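Local coordinates for putative nucleoprotein (Infectious salmon anemia virus, PDB 4EWC) that encapsidates the negative-strand viral RNA, shielding it from nucleases and forming the ribonucleoprotein that serves as template for transcription and replication, at residues S267-D272 / G297-S302; A262-S267 / C389-I394; R346-E351 / P383-K388; I338-V343 / L354-L359. All blocks are in the same frame, centred on the assembly; numbering follows the deposited sequence.

Contact 1: residues S267-D272 / G297-S302; sequences SVLSAD and GANIPS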
loop_
_atom_site.group_PDB
_atom_site.type_symbol
_atom_site.label_atom_id
_atom_site.label_comp_id
_atom_site.label_asym_id
_atom_site.label_seq_id
_atom_site.Cartn_x
_atom_site.Cartn_y
_atom_site.Cartn_z
ATOM N N SER A 267 -7.146 22.213 8.816
ATOM C CA SER A 267 -6.126 21.282 9.274
ATOM C C SER A 267 -6.519 20.631 10.604
ATOM O O SER A 267 -6.478 19.414 10.744
ATOM C CB SER A 267 -4.791 21.977 9.373
ATOM O OG SER A 267 -4.305 22.322 8.106
ATOM N N VAL A 268 -6.928 21.447 11.565
ATOM C CA VAL A 268 -7.188 20.976 12.925
ATOM C C VAL A 268 -8.361 20.007 12.960
ATOM O O VAL A 268 -8.332 18.978 13.659
ATOM C CB VAL A 268 -7.485 22.166 13.872
ATOM C CG1 VAL A 268 -8.329 21.745 15.051
ATOM C CG2 VAL A 268 -6.200 22.811 14.320
ATOM N N LEU A 269 -9.386 20.331 12.175
ATOM C CA LEU A 269 -10.623 19.573 12.190
ATOM C C LEU A 269 -10.566 18.314 11.331
ATOM O O LEU A 269 -11.437 17.463 11.444
ATOM C CB LEU A 269 -11.779 20.440 11.708
ATOM C CG LEU A 269 -12.135 21.605 12.604
ATOM C CD1 LEU A 269 -13.311 22.334 11.999
ATOM C CD2 LEU A 269 -12.439 21.141 14.010
ATOM N N SER A 270 -9.561 18.192 10.468
ATOM C CA SER A 270 -9.519 17.050 9.560
ATOM C C SER A 270 -9.293 15.720 10.294
ATOM O O SER A 270 -9.614 14.653 9.777
ATOM C CB SER A 270 -8.509 17.259 8.415
ATOM O OG SER A 270 -7.191 17.424 8.898
ATOM N N ALA A 271 -8.790 15.787 11.521
ATOM C CA ALA A 271 -8.585 14.583 12.315
ATOM C C ALA A 271 -9.916 14.009 12.762
ATOM O O ALA A 271 -10.053 12.795 12.911
ATOM C CB ALA A 271 -7.692 14.860 13.511
ATOM N N ASP A 272 -10.909 14.867 12.961
ATOM C CA ASP A 272 -12.251 14.387 13.292
ATOM C C ASP A 272 -12.859 13.580 12.174
ATOM O O ASP A 272 -13.587 12.619 12.418
ATOM C CB ASP A 272 -13.183 15.538 13.634
ATOM C CG ASP A 272 -12.614 16.443 14.708
ATOM O OD1 ASP A 272 -11.656 16.034 15.421
ATOM O OD2 ASP A 272 -13.133 17.578 14.840
ATOM N N GLY A 297 -13.822 18.700 5.239
ATOM C CA GLY A 297 -13.958 20.006 5.861
ATOM C C GLY A 297 -15.371 20.519 6.016
ATOM O O GLY A 297 -15.578 21.688 6.353
ATOM N N ALA A 298 -16.345 19.646 5.771
ATOM C CA ALA A 298 -17.769 19.951 5.981
ATOM C C ALA A 298 -18.120 20.675 7.316
ATOM O O ALA A 298 -19.074 21.453 7.376
ATOM C CB ALA A 298 -18.588 18.688 5.825
ATOM N N ASN A 299 -17.341 20.434 8.367
ATOM C CA ASN A 299 -17.590 21.066 9.657
ATOM C C ASN A 299 -16.723 22.300 9.967
ATOM O O ASN A 299 -16.616 22.710 11.137
ATOM C CB ASN A 299 -17.373 20.049 10.779
ATOM C CG ASN A 299 -15.971 19.477 10.769
ATOM O OD1 ASN A 299 -15.348 19.352 9.702
ATOM N ND2 ASN A 299 -15.461 19.121 11.946
ATOM N N ILE A 300 -16.073 22.873 8.955
ATOM C CA ILE A 300 -15.351 24.122 9.166
ATOM C C ILE A 300 -16.383 25.205 9.417
ATOM O O ILE A 300 -17.343 25.321 8.665
ATOM C CB ILE A 300 -14.507 24.517 7.959
ATOM C CG1 ILE A 300 -13.332 23.561 7.805
ATOM C CG2 ILE A 300 -14.014 25.930 8.098
ATOM C CD1 ILE A 300 -12.618 23.700 6.488
ATOM N N PRO A 301 -16.203 25.981 10.498
ATOM C CA PRO A 301 -17.123 27.052 10.904
ATOM C C PRO A 301 -17.445 28.007 9.756
ATOM O O PRO A 301 -16.531 28.584 9.154
ATOM C CB PRO A 301 -16.351 27.766 12.019
ATOM C CG PRO A 301 -15.460 26.725 12.587
ATOM C CD PRO A 301 -15.079 25.833 11.441
ATOM N N SER A 302 -18.734 28.174 9.466
ATOM C CA SER A 302 -19.175 28.871 8.255
ATOM C C SER A 302 -18.655 30.303 8.092
ATOM O O SER A 302 -18.472 30.765 6.965
ATOM C CB SER A 302 -20.699 28.853 8.154
ATOM O OG SER A 302 -21.269 29.793 9.035
#

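Contact 2: residues A262-S267 / C389-I394; sequences ALIMKS and CFIPPI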
loop_
_atom_site.group_PDB
_atom_site.type_symbol
_atom_site.label_atom_id
_atom_site.label_comp_id
_atom_site.label_asym_id
_atom_site.label_seq_id
_atom_site.Cartn_x
_atom_site.Cartn_y
_atom_site.Cartn_z
ATOM N N ALA A 262 -10.008 29.725 8.265
ATOM C CA ALA A 262 -10.477 28.647 7.415
ATOM C C ALA A 262 -9.360 27.662 7.058
ATOM O O ALA A 262 -9.572 26.450 7.057
ATOM C CB ALA A 262 -11.137 29.196 6.145
ATOM N N LEU A 263 -8.169 28.175 6.775
ATOM C CA LEU A 263 -7.055 27.323 6.369
ATOM C C LEU A 263 -6.562 26.484 7.534
ATOM O O LEU A 263 -6.265 25.286 7.384
ATOM C CB LEU A 263 -5.914 28.163 5.788
ATOM C CG LEU A 263 -6.257 28.818 4.447
ATOM C CD1 LEU A 263 -5.172 29.799 4.004
ATOM C CD2 LEU A 263 -6.450 27.733 3.403
ATOM N N ILE A 264 -6.483 27.132 8.691
ATOM C CA ILE A 264 -6.056 26.481 9.931
ATOM C C ILE A 264 -7.128 25.534 10.509
ATOM O O ILE A 264 -6.831 24.416 10.948
ATOM C CB ILE A 264 -5.627 27.545 10.971
ATOM C CG1 ILE A 264 -4.546 28.434 10.358
ATOM C CG2 ILE A 264 -5.115 26.916 12.252
ATOM C CD1 ILE A 264 -4.086 29.582 11.262
HETATM N N MSE A 265 -8.380 25.969 10.501
HETATM C CA MSE A 265 -9.442 25.066 10.944
HETATM C C MSE A 265 -9.568 23.824 10.055
HETATM O O MSE A 265 -9.805 22.742 10.579
HETATM C CB MSE A 265 -10.783 25.787 11.216
HETATM C CG MSE A 265 -10.723 26.828 12.363
HETATM SE SE MSE A 265 -10.045 26.163 14.103
HETATM C CE MSE A 265 -8.163 25.868 13.796
ATOM N N LYS A 266 -9.355 23.972 8.744
ATOM C CA LYS A 266 -9.302 22.810 7.859
ATOM C C LYS A 266 -8.297 21.763 8.340
ATOM O O LYS A 266 -8.563 20.562 8.309
ATOM C CB LYS A 266 -9.022 23.174 6.398
ATOM C CG LYS A 266 -9.061 21.970 5.445
ATOM C CD LYS A 266 -8.845 22.346 3.971
ATOM C CE LYS A 266 -8.921 21.127 3.025
ATOM N NZ LYS A 266 -10.275 20.529 2.974
ATOM N N SER A 267 -7.146 22.213 8.816
ATOM C CA SER A 267 -6.126 21.282 9.274
ATOM C C SER A 267 -6.519 20.631 10.604
ATOM O O SER A 267 -6.478 19.414 10.744
ATOM C CB SER A 267 -4.791 21.977 9.373
ATOM O OG SER A 267 -4.305 22.322 8.106
ATOM N N CYS A 389 -3.893 24.552 3.601
ATOM C CA CYS A 389 -2.489 24.789 3.984
ATOM C C CYS A 389 -1.816 23.570 4.606
ATOM O O CYS A 389 -2.465 22.639 5.096
ATOM C CB CYS A 389 -2.356 25.977 4.929
ATOM S SG CYS A 389 -2.913 25.660 6.583
ATOM N N PHE A 390 -0.492 23.601 4.589
ATOM C CA PHE A 390 0.311 22.540 5.168
ATOM C C PHE A 390 1.042 23.060 6.411
ATOM O O PHE A 390 2.104 23.698 6.312
ATOM C CB PHE A 390 1.274 21.982 4.125
ATOM C CG PHE A 390 0.579 21.459 2.906
ATOM C CD1 PHE A 390 -0.218 20.316 2.979
ATOM C CD2 PHE A 390 0.668 22.128 1.689
ATOM C CE1 PHE A 390 -0.886 19.841 1.858
ATOM C CE2 PHE A 390 0.001 21.653 0.570
ATOM C CZ PHE A 390 -0.773 20.512 0.658
ATOM N N ILE A 391 0.464 22.830 7.585
ATOM C CA ILE A 391 1.098 23.301 8.802
ATOM C C ILE A 391 1.405 22.151 9.726
ATOM O O ILE A 391 0.696 21.142 9.722
ATOM C CB ILE A 391 0.255 24.360 9.568
ATOM C CG1 ILE A 391 -1.127 23.800 9.936
ATOM C CG2 ILE A 391 0.226 25.680 8.808
ATOM C CD1 ILE A 391 -1.956 24.735 10.823
ATOM N N PRO A 392 2.466 22.302 10.540
ATOM C CA PRO A 392 2.809 21.320 11.585
ATOM C C PRO A 392 1.722 21.296 12.643
ATOM O O PRO A 392 0.856 22.171 12.634
ATOM C CB PRO A 392 4.091 21.910 12.187
ATOM C CG PRO A 392 3.958 23.402 11.961
ATOM C CD PRO A 392 3.338 23.499 10.608
ATOM N N PRO A 393 1.743 20.313 13.529
ATOM C CA PRO A 393 0.838 20.319 14.685
ATOM C C PRO A 393 0.860 21.647 15.446
ATOM O O PRO A 393 1.916 22.282 15.603
ATOM C CB PRO A 393 1.409 19.219 15.583
ATOM C CG PRO A 393 1.977 18.245 14.600
ATOM C CD PRO A 393 2.459 19.043 13.392
ATOM N N ILE A 394 -0.318 22.035 15.924
ATOM C CA ILE A 394 -0.536 23.287 16.625
ATOM C C ILE A 394 0.474 23.515 17.741
ATOM O O ILE A 394 1.186 24.518 17.747
ATOM C CB ILE A 394 -1.988 23.356 17.170
ATOM C CG1 ILE A 394 -2.969 23.369 16.005
ATOM C CG2 ILE A 394 -2.190 24.588 18.037
ATOM C CD1 ILE A 394 -2.714 24.512 15.021
HETATM O O HOH W 1 -2.001 21.420 7.140
#

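Contact 3: residues R346-E351 / P383-K388; sequences RCRTEE and PPRTTK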
loop_
_atom_site.group_PDB
_atom_site.type_symbol
_atom_site.label_atom_id
_atom_site.label_comp_id
_atom_site.label_asym_id
_atom_site.label_seq_id
_atom_site.Cartn_x
_atom_site.Cartn_y
_atom_site.Cartn_z
ATOM N N ARG A 346 -15.454 25.269 -9.863
ATOM C CA ARG A 346 -14.603 24.339 -9.140
ATOM C C ARG A 346 -14.162 23.191 -10.028
ATOM O O ARG A 346 -13.228 22.467 -9.691
ATOM C CB ARG A 346 -15.260 23.834 -7.845
ATOM C CG ARG A 346 -15.346 24.899 -6.757
ATOM C CD ARG A 346 -15.796 24.338 -5.440
ATOM N NE ARG A 346 -14.719 23.688 -4.695
ATOM C CZ ARG A 346 -14.875 23.156 -3.481
ATOM N NH1 ARG A 346 -16.064 23.200 -2.893
ATOM N NH2 ARG A 346 -13.851 22.575 -2.850
ATOM N N CYS A 347 -14.818 23.048 -11.172
ATOM C CA CYS A 347 -14.442 22.022 -12.123
ATOM C C CYS A 347 -13.102 22.307 -12.779
ATOM O O CYS A 347 -12.770 23.452 -13.092
ATOM C CB CYS A 347 -15.511 21.849 -13.196
ATOM S SG CYS A 347 -17.068 21.326 -12.571
ATOM N N ARG A 348 -12.350 21.235 -12.999
ATOM C CA ARG A 348 -11.010 21.320 -13.543
ATOM C C ARG A 348 -10.890 20.531 -14.836
ATOM O O ARG A 348 -9.832 20.528 -15.471
ATOM C CB ARG A 348 -10.004 20.834 -12.533
ATOM C CG ARG A 348 -9.887 21.765 -11.339
ATOM C CD ARG A 348 -9.224 21.079 -10.159
ATOM N NE ARG A 348 -7.893 20.587 -10.473
ATOM C CZ ARG A 348 -7.593 19.304 -10.657
ATOM N NH1 ARG A 348 -8.532 18.361 -10.558
ATOM N NH2 ARG A 348 -6.341 18.958 -10.938
ATOM N N THR A 349 -11.970 19.860 -15.219
ATOM C CA THR A 349 -12.062 19.328 -16.559
ATOM C C THR A 349 -13.321 19.859 -17.224
ATOM O O THR A 349 -14.294 20.191 -16.549
ATOM C CB THR A 349 -12.073 17.785 -16.586
ATOM O OG1 THR A 349 -13.315 17.294 -16.055
ATOM C CG2 THR A 349 -10.892 17.215 -15.802
ATOM N N GLU A 350 -13.298 19.943 -18.551
ATOM C CA GLU A 350 -14.412 20.514 -19.308
ATOM C C GLU A 350 -15.631 19.634 -19.180
ATOM O O GLU A 350 -16.759 20.114 -19.109
ATOM C CB GLU A 350 -14.040 20.662 -20.781
ATOM C CG GLU A 350 -15.176 21.203 -21.641
ATOM C CD GLU A 350 -15.477 22.667 -21.341
ATOM O OE1 GLU A 350 -14.788 23.251 -20.480
ATOM O OE2 GLU A 350 -16.398 23.228 -21.966
ATOM N N GLU A 351 -15.375 18.333 -19.167
ATOM C CA GLU A 351 -16.422 17.345 -19.016
ATOM C C GLU A 351 -17.293 17.626 -17.797
ATOM O O GLU A 351 -18.508 17.563 -17.869
ATOM C CB GLU A 351 -15.798 15.961 -18.900
ATOM C CG GLU A 351 -16.762 14.869 -18.464
ATOM C CD GLU A 351 -17.767 14.512 -19.525
ATOM O OE1 GLU A 351 -17.374 14.384 -20.711
ATOM O OE2 GLU A 351 -18.960 14.347 -19.180
ATOM N N PRO A 383 -10.882 15.415 -8.879
ATOM C CA PRO A 383 -11.302 16.238 -7.728
ATOM C C PRO A 383 -11.612 17.698 -8.089
ATOM O O PRO A 383 -10.996 18.249 -9.003
ATOM C CB PRO A 383 -10.082 16.190 -6.786
ATOM C CG PRO A 383 -9.330 14.979 -7.183
ATOM C CD PRO A 383 -9.612 14.708 -8.637
ATOM N N PRO A 384 -12.550 18.324 -7.364
ATOM C CA PRO A 384 -12.848 19.756 -7.536
ATOM C C PRO A 384 -11.681 20.619 -7.065
ATOM O O PRO A 384 -10.772 20.090 -6.416
ATOM C CB PRO A 384 -14.049 19.970 -6.609
ATOM C CG PRO A 384 -13.861 18.930 -5.528
ATOM C CD PRO A 384 -13.269 17.733 -6.219
ATOM N N ARG A 385 -11.702 21.917 -7.361
ATOM C CA ARG A 385 -10.627 22.806 -6.903
ATOM C C ARG A 385 -10.596 22.847 -5.390
ATOM O O ARG A 385 -11.593 23.158 -4.748
ATOM C CB ARG A 385 -10.802 24.219 -7.448
ATOM C CG ARG A 385 -10.676 24.315 -8.941
ATOM C CD ARG A 385 -10.951 25.720 -9.436
ATOM N NE ARG A 385 -11.085 25.719 -10.884
ATOM C CZ ARG A 385 -10.051 25.749 -11.718
ATOM N NH1 ARG A 385 -8.812 25.786 -11.234
ATOM N NH2 ARG A 385 -10.253 25.743 -13.033
ATOM N N THR A 386 -9.442 22.531 -4.826
ATOM C CA THR A 386 -9.316 22.432 -3.384
ATOM C C THR A 386 -8.223 23.359 -2.876
ATOM O O THR A 386 -7.105 23.335 -3.361
ATOM C CB THR A 386 -8.966 20.998 -2.955
ATOM O OG1 THR A 386 -9.889 20.093 -3.554
ATOM C CG2 THR A 386 -9.034 20.858 -1.443
ATOM N N THR A 387 -8.555 24.166 -1.888
ATOM C CA THR A 387 -7.564 24.987 -1.246
ATOM C C THR A 387 -7.346 24.461 0.173
ATOM O O THR A 387 -8.227 23.813 0.714
ATOM C CB THR A 387 -7.954 26.493 -1.274
ATOM O OG1 THR A 387 -6.987 27.247 -0.546
ATOM C CG2 THR A 387 -9.268 26.717 -0.634
ATOM N N LYS A 388 -6.166 24.723 0.742
ATOM C CA LYS A 388 -5.744 24.218 2.060
ATOM C C LYS A 388 -4.317 24.670 2.344
ATOM O O LYS A 388 -3.604 25.104 1.441
ATOM C CB LYS A 388 -5.756 22.686 2.102
ATOM C CG LYS A 388 -4.674 22.077 1.226
ATOM C CD LYS A 388 -4.529 20.602 1.429
ATOM C CE LYS A 388 -5.687 19.812 0.830
ATOM N NZ LYS A 388 -5.649 18.382 1.233
HETATM O O HOH W 2 -12.671 19.283 -11.163
#

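Contact 4: residues I338-V343 / L354-L359; sequences IIQKKV and LLTSAL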
loop_
_atom_site.group_PDB
_atom_site.type_symbol
_atom_site.label_atom_id
_atom_site.label_comp_id
_atom_site.label_asym_id
_atom_site.label_seq_id
_atom_site.Cartn_x
_atom_site.Cartn_y
_atom_site.Cartn_z
ATOM N N ILE A 338 -26.601 30.240 -8.459
ATOM C CA ILE A 338 -25.441 30.744 -7.749
ATOM C C ILE A 338 -24.531 29.603 -7.355
ATOM O O ILE A 338 -23.303 29.711 -7.442
ATOM C CB ILE A 338 -25.852 31.463 -6.474
ATOM C CG1 ILE A 338 -26.743 32.651 -6.817
ATOM C CG2 ILE A 338 -24.617 31.894 -5.685
ATOM C CD1 ILE A 338 -27.304 33.340 -5.604
ATOM N N ILE A 339 -25.148 28.514 -6.913
ATOM C CA ILE A 339 -24.410 27.363 -6.474
ATOM C C ILE A 339 -23.841 26.685 -7.695
ATOM O O ILE A 339 -22.697 26.213 -7.682
ATOM C CB ILE A 339 -25.290 26.376 -5.699
ATOM C CG1 ILE A 339 -26.004 27.069 -4.539
ATOM C CG2 ILE A 339 -24.454 25.222 -5.166
ATOM C CD1 ILE A 339 -26.688 26.092 -3.579
ATOM N N GLN A 340 -24.632 26.659 -8.761
ATOM C CA GLN A 340 -24.215 26.027 -10.007
ATOM C C GLN A 340 -22.959 26.682 -10.555
ATOM O O GLN A 340 -22.042 26.006 -11.026
ATOM C CB GLN A 340 -25.310 26.143 -11.047
ATOM C CG GLN A 340 -25.171 25.094 -12.124
ATOM C CD GLN A 340 -26.276 25.150 -13.147
ATOM O OE1 GLN A 340 -27.003 26.140 -13.244
ATOM N NE2 GLN A 340 -26.410 24.080 -13.922
ATOM N N LYS A 341 -22.942 28.009 -10.496
ATOM C CA LYS A 341 -21.830 28.799 -10.969
ATOM C C LYS A 341 -20.590 28.499 -10.131
ATOM O O LYS A 341 -19.486 28.392 -10.651
ATOM C CB LYS A 341 -22.194 30.288 -10.895
ATOM C CG LYS A 341 -21.005 31.264 -10.966
ATOM C CD LYS A 341 -21.356 32.625 -10.370
ATOM C CE LYS A 341 -21.963 32.499 -8.954
ATOM N NZ LYS A 341 -21.030 31.949 -7.936
ATOM N N LYS A 342 -20.777 28.354 -8.828
ATOM C CA LYS A 342 -19.666 28.019 -7.952
ATOM C C LYS A 342 -19.116 26.645 -8.285
ATOM O O LYS A 342 -17.894 26.480 -8.408
ATOM C CB LYS A 342 -20.077 28.086 -6.488
ATOM C CG LYS A 342 -20.245 29.489 -5.996
ATOM C CD LYS A 342 -20.783 29.497 -4.593
ATOM C CE LYS A 342 -21.062 30.909 -4.127
ATOM N NZ LYS A 342 -21.577 30.899 -2.732
ATOM N N VAL A 343 -20.013 25.669 -8.444
ATOM C CA VAL A 343 -19.575 24.339 -8.816
ATOM C C VAL A 343 -18.868 24.333 -10.166
ATOM O O VAL A 343 -17.831 23.682 -10.309
ATOM C CB VAL A 343 -20.712 23.318 -8.811
ATOM C CG1 VAL A 343 -20.180 21.922 -9.138
ATOM C CG2 VAL A 343 -21.383 23.297 -7.464
ATOM N N LEU A 354 -19.494 21.079 -18.378
ATOM C CA LEU A 354 -20.712 20.823 -19.139
ATOM C C LEU A 354 -21.697 20.062 -18.283
ATOM O O LEU A 354 -22.859 20.440 -18.161
ATOM C CB LEU A 354 -20.414 20.003 -20.404
ATOM C CG LEU A 354 -19.450 20.719 -21.344
ATOM C CD1 LEU A 354 -19.194 19.863 -22.569
ATOM C CD2 LEU A 354 -20.003 22.093 -21.713
ATOM N N LEU A 355 -21.211 18.977 -17.695
ATOM C CA LEU A 355 -22.024 18.110 -16.845
ATOM C C LEU A 355 -22.718 18.932 -15.754
ATOM O O LEU A 355 -23.932 18.831 -15.562
ATOM C CB LEU A 355 -21.141 17.009 -16.259
ATOM C CG LEU A 355 -21.654 15.597 -16.023
ATOM C CD1 LEU A 355 -22.550 15.083 -17.133
ATOM C CD2 LEU A 355 -20.457 14.663 -15.844
ATOM N N THR A 356 -21.939 19.756 -15.062
ATOM C CA THR A 356 -22.475 20.720 -14.100
ATOM C C THR A 356 -23.574 21.635 -14.684
ATOM O O THR A 356 -24.624 21.832 -14.076
ATOM C CB THR A 356 -21.343 21.605 -13.508
ATOM O OG1 THR A 356 -20.423 20.792 -12.770
ATOM C CG2 THR A 356 -21.914 22.697 -12.600
ATOM N N SER A 357 -23.326 22.207 -15.857
ATOM C CA SER A 357 -24.303 23.105 -16.471
ATOM C C SER A 357 -25.539 22.342 -16.911
ATOM O O SER A 357 -26.639 22.885 -16.931
ATOM C CB SER A 357 -23.705 23.837 -17.660
ATOM O OG SER A 357 -22.762 24.807 -17.248
ATOM N N ALA A 358 -25.342 21.079 -17.265
ATOM C CA ALA A 358 -26.426 20.210 -17.661
ATOM C C ALA A 358 -27.497 20.031 -16.572
ATOM O O ALA A 358 -28.638 19.682 -16.870
ATOM C CB ALA A 358 -25.880 18.868 -18.112
ATOM N N LEU A 359 -27.153 20.269 -15.313
ATOM C CA LEU A 359 -28.162 20.183 -14.245
ATOM C C LEU A 359 -29.100 21.376 -14.288
ATOM O O LEU A 359 -28.670 22.531 -14.224
ATOM C CB LEU A 359 -27.536 20.105 -12.865
ATOM C CG LEU A 359 -26.738 18.847 -12.559
ATOM C CD1 LEU A 359 -25.780 19.159 -11.433
ATOM C CD2 LEU A 359 -27.656 17.689 -12.192
#

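Contact 1: residues S267-D272 / G297-S302
Leu269, late in helix 253-269, meets the 297-302 loop mainly through one methyl. Its CD1 lies 3.4 Å from the backbone O of Asn299, 3.9 Å from Ile300 CA and 4.0 Å from the ring carbon CD of Pro301, so it rests against three successive residues. CB of Leu269 is directed toward the loop, and CG, anti to the carbonyl carbon (chi1 -66°), continues from it in the direction of Asn299 O. The Asn299 side chain crosses that of Leu269 obliquely, with ND2 3.9 Å from both CB and CD1 of the leucine. This amide nitrogen also approaches Asp272, with OD2 4.0 Å from ND2. The carboxylate and amide planes there are 59° apart, and the chief partner of the acid is elsewhere, in a salt bridge from OD1 to Arg182 of helix 174-188. On the loop side the geometry is that of a type I beta turn from Gly297 to Ile300, closed by Ile300 N donating to Gly297 O at 2.9 Å. The turn thus presents Asn299 and Ile300 to the helix, and Pro301 follows as the N-cap residue of helix 302-305, within the helical-bundle region of this isavirus nucleoprotein. Gly297 enters the turn with a positive phi, a conformation that glycine readily adopts. Farther out, Asn114 of helix 96-114 binds the carbonyls of Ala298 and Ile300 through ND2, while Phe107 of that helix packs on Asn299. Next along the chain from Leu269, the hydroxyl of Ser270 turns back to bond Ser267 O at 2.8 Å, a carbonyl that also receives Ser448 OG from helix 438-449.

Contact 2: residues A262-S267 / C389-I394
Ile391 packs on Ser267 and Ile264 of helix 253-269. From CB, which is directed toward the helix, the branch bearing CG1 sits between the backbone N and the carbonyl carbon (chi1 58°). CG1 comes against the serine, 4.0 Å from Ser267 OG and about as far from its CB. The next atom, CD1, ends 4.1 Å from CG2 of Ile264, and the two isoleucine side chains cross at about a right angle. The same Ile264 methyl is approached more loosely by CD1 of Ile394. A second foothold is the thiol of Cys389: SG lies 3.5 Å from the backbone O of Leu263 and 4.0 Å from Leu263 CB. Beside these contacts is a water-mediated bridge. Ser267 OG hydrogen-bonds a water at 2.7 Å, and the water accepts from Ile391 N at 2.9 Å; its modelled approach to Cys389 O is too short to be relied on. The water thus joins the hydroxyl to the backbone N-H of Ile391, while Ser267 OG itself also lies 3.5 Å from Cys389 O. Surrounding helices close the site: Leu147 of helix 142-162 packs on both Ile264 and Cys389, and Met181 of helix 174-188 on Ile264 and Ile394. The 389-394 segment thus runs buried between helix 253-269 and helix 417-425, which Pro392 touches, before Pro393, at the N-cap position of helix 394-402.

Contact 3: residues R346-E351 / P383-K388
The buried Arg346 grips the backbone carbonyl of Arg385. A bend at chi3 (81°) swings NE out of the line of the chain, and the guanidinium then meets Arg385 O side-on with two nitrogens, NE at 3.2 Å and NH2 at 3.0 Å. The oxygen lies at the edge of the guanidinium, only 5° out of its plane. In return Arg385 N donates to Arg346 O at 2.8 Å, in the carbonyl plane and on a lone pair, so the same two residues are joined through backbone and side chain alike. Pro384 packs beside this core, its CA close to Arg346 O, and Phe379 of helix 369-381 lies against its ring.

The contact is looser around Arg385, whose side chain is exposed to solvent. Extended, it crosses that of Arg348, whose CG sits 4.0 Å above the centre of the Arg385 guanidinium. The two guanidinium planes stand 84° apart, and aliphatic carbon rather than the second charged group covers this face; Arg385 NE is bonded to Gly345 O. Arg348 instead sends NH1 to Pro383 O at 2.9 Å, and a water that accepts from Arg348 N at 2.7 Å also reaches this carbonyl. This Arg348-Pro383 end is partly covered by the second subunit, whose Gly524 packs on Arg348 and Gly523 on Pro383. The arrangement is that of an extended Pro-Pro segment, following helix 369-381, held by arginine-to-carbonyl bonds along the connection between helices 334-346 and 350-358, where Thr349 is the N-cap of the latter.

Contact 4: residues I338-V343 / L354-L359
Gln340 reaches Thr356 by setting CG anti to its backbone N (chi1 -158°) and staying extended beyond it, which carries the amide across to the facing helix. On the other side Thr356 places its CG2 anti to the backbone N, directing this methyl back to helix 334-346, 3.7 Å from Gln340 O and 3.9 Å from Val343 CG1. The two side chains pass alongside one another, pointing opposite ways, with Gln340 CG and Thr356 CG2 in contact. At the tip, Gln340 NE2 donates to Thr356 O at 2.9 Å in a nearly straight bond (165° at the hydrogen), with the acceptor close to the amide plane. Thr356 O also takes Leu359 N, at 3.2 Å, and the two donors come from opposite faces of the carbonyl. Leu359 O lies 2.8 Å from the same NE2. Alongside, Val343 packs on Thr356, with CG1 3.8 Å from Thr356 OG1; that hydroxyl bonds back to Gln352 O in its own helix. The frame is an antiparallel helical hairpin: the short segments of helices 334-346 and 350-358 run 171° apart in direction, 9.5 Å between axes. Helix 315-326 borders it through Asp317, which touches Val343, and helix 369-381 through Leu375, which touches Thr356. The carbonyls near the C-terminal end of helix 350-358 probably carry enhanced negative potential, so a neutral amide N-H donor beside them would be favourable, tying the two helices by a polar bond beside the Val343-Thr356 packing without bringing in a charge.

In the fold
Contacts 1 and 2 share helix 253-269 and Ser267, with centres about 10 Å apart, and touch where Ile300 packs on Lys266 and Val268 on Ile394. Contacts 3 and 4 share helix 350-358, their centres about 12 Å apart, and meet at Cys347 and Thr356. Contacts 2 and 3 lie farther apart, about 21 Å between centres, but the continuous segment 383-394 supplies one side of each, and Lys266 and Leu263 pack on Thr387 and Lys388. Along the chain, contacts 1, 3 and 4 all fall within the loop closed by contact 2; contacts 3 and 4 interlock. The 383-394 connection thus links the helical-bundle hairpin to central helix 253-269.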